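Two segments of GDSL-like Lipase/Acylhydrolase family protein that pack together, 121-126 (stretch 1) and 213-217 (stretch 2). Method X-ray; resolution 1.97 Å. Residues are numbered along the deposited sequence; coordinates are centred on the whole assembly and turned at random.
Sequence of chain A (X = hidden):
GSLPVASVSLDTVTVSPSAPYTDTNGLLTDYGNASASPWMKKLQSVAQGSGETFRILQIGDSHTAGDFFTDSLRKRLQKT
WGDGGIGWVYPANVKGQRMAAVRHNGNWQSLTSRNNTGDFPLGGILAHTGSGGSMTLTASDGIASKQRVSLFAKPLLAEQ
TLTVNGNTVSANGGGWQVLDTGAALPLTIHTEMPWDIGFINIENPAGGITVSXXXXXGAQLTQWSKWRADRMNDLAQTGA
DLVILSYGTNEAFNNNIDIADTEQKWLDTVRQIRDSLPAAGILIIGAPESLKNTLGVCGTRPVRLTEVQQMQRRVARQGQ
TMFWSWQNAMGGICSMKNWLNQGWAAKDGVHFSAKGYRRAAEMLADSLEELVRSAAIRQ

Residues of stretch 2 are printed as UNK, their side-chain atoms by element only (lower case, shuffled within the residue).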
# COMPACT_ATOMS: atom_id res chain seq x y z
N PRO A 121 -1.70 12.71 -6.23
CA PRO A 121 -0.49 11.94 -6.55
C PRO A 121 -0.79 10.47 -6.31
O PRO A 121 -1.87 10.16 -5.78
CB PRO A 121 0.52 12.45 -5.52
CG PRO A 121 -0.31 12.76 -4.31
CD PRO A 121 -1.67 13.21 -4.85
N LEU A 122 0.12 9.57 -6.68
CA LEU A 122 -0.07 8.14 -6.48
C LEU A 122 -0.58 7.84 -5.08
O LEU A 122 -0.04 8.36 -4.11
CB LEU A 122 1.24 7.38 -6.72
CG LEU A 122 1.04 5.87 -6.58
CD1 LEU A 122 0.54 5.30 -7.88
CD2 LEU A 122 2.32 5.18 -6.11
N GLY A 123 -1.65 7.04 -4.97
CA GLY A 123 -2.20 6.65 -3.67
C GLY A 123 -3.57 7.25 -3.39
O GLY A 123 -4.32 6.77 -2.54
N GLY A 124 -3.87 8.34 -4.10
CA GLY A 124 -5.17 8.98 -4.02
C GLY A 124 -5.43 9.79 -2.75
O GLY A 124 -6.59 10.06 -2.43
N ILE A 125 -4.38 10.18 -2.05
CA ILE A 125 -4.54 10.97 -0.83
C ILE A 125 -3.68 12.23 -0.89
O ILE A 125 -2.51 12.18 -1.26
CB ILE A 125 -4.15 10.15 0.42
CG1 ILE A 125 -5.05 8.91 0.52
CG2 ILE A 125 -4.23 10.99 1.71
CD1 ILE A 125 -4.74 8.02 1.68
N LEU A 126 -4.28 13.37 -0.54
CA LEU A 126 -3.49 14.57 -0.33
C LEU A 126 -4.00 15.29 0.91
O LEU A 126 -5.11 15.01 1.38
CB LEU A 126 -3.50 15.48 -1.56
CG LEU A 126 -4.82 16.09 -2.06
CD1 LEU A 126 -5.22 17.34 -1.28
CD2 LEU A 126 -4.78 16.39 -3.56
N UNK A 213 1.56 1.30 3.18
CA UNK A 213 0.17 0.96 2.84
C UNK A 213 -0.51 2.11 2.12
O UNK A 213 -0.66 3.18 2.70
c UNK A 213 -0.60 0.61 4.11
N UNK A 214 -0.90 1.90 0.87
CA UNK A 214 -1.63 2.91 0.11
C UNK A 214 -3.01 2.37 -0.20
O UNK A 214 -3.28 1.94 -1.32
s UNK A 214 0.89 4.69 -2.65
c UNK A 214 -0.93 3.24 -1.22
c UNK A 214 0.36 3.98 -1.08
c UNK A 214 2.21 5.72 -2.01
N UNK A 215 -3.88 2.40 0.80
CA UNK A 215 -5.25 1.93 0.65
C UNK A 215 -6.27 3.04 0.57
O UNK A 215 -6.08 4.13 1.12
N UNK A 216 -7.37 2.75 -0.13
CA UNK A 216 -8.51 3.66 -0.22
C UNK A 216 -9.78 2.85 -0.03
O UNK A 216 -10.05 1.94 -0.82
c UNK A 216 -7.56 6.61 -1.22
c UNK A 216 -8.60 4.31 -1.61
c UNK A 216 -9.91 5.08 -1.73
c UNK A 216 -7.41 5.24 -1.88
N UNK A 217 -10.55 3.15 1.01
CA UNK A 217 -11.80 2.43 1.28
C UNK A 217 -12.68 2.37 0.04
O UNK A 217 -12.97 3.40 -0.58
n UNK A 217 -12.38 3.58 4.79
c UNK A 217 -12.57 3.09 2.42
c UNK A 217 -11.93 2.84 3.79
o UNK A 217 -11.08 1.99 3.94
O HOH W 1 -3.75 5.36 -0.25
O HOH W 2 -4.33 3.95 -3.18

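Position 213 carries a single side-chain carbon, CB, and no further atoms. This carbon stays 8.8 Å or more from every atom of stretch 1. That composition is alanine. Ala213 lies in the strand but takes no part in the contact.

Position 214 has four side-chain atoms, three carbons and one sulfur. Tracing distances gives an unbranched chain: CB, one more carbon, the sulfur, and a terminal carbon beyond it. The sulfur reaches two neighbours, lying 3.8 Å from CD2 of Leu122 and 3.8 Å from CA of Gly123. A thioether in this order is found in methionine alone among the standard residues. The CA-to-CB bond of Met214 points toward stretch 1, and the rotamer, m at chi1 followed by t at chi2 and chi3, keeps the chain extended. The distance from SD to Gly123 shows the thioether resting on bare backbone. An ideal CB built on Gly123 would come 3.2 Å from SD of Met214, which is tight. The backbone angles of Gly123, 111/-21, would also jam such a CB against the carbonyl oxygen of Leu122, and this by itself calls for glycine.

Position 215 has backbone atoms only, and its O lies 4.2 Å from CD1 of Ile125. With no side chain, it is glycine. A CB on Gly215 would point away from stretch 1 and meet none of its atoms within 5.5 Å, so this contact does not explain the absence of a side chain. What Gly215 offers is its carbonyl.

Position 216 has four side-chain carbons. The chain forks at CB, one arm being a single carbon and the other two carbons long. The end carbon of the longer arm lies against the backbone of the glycine pair, 3.5 Å from O of Gly123 and 3.8 Å from O of Gly124, and is also 3.8 Å from CG1 of Ile125, an apolar contact. The fork identifies isoleucine. CB of Ile216 points toward stretch 1, and the longer arm, m at both chi1 and chi2, ends in CD1. An ideal CB on Gly124 would be 3.5 Å from CD1 of Ile216, again tight.

Position 217 has two side-chain carbons, the second bearing one oxygen and one nitrogen, a carboxamide on a short stem that remains out of reach of stretch 1. This is asparagine, and ND2 of Asn217 is hydrogen-bonded elsewhere in the structure.

The contact buries 245 Å² in total and contains no direct hydrogen bond between the stretches. A type II turn from Pro121 to Gly124, with N of Gly124 donating to O of Pro121 at 3.2 Å, presents the glycines to the side chains of Met214 and Ile216. Water supplies the polar links. The O of water 1 lies 2.7 Å from O of Gly123 and 3.0 Å from O of Gly215; that of water 2 lies 2.9 Å from both O of Gly123 and O of Met214. Each is placed to donate to these carbonyls. Apolar packing and these waters thus join the turn and the start of the strand after it to Met214, Gly215 and Ile216.

Stretch 2 213-217: AMGIN
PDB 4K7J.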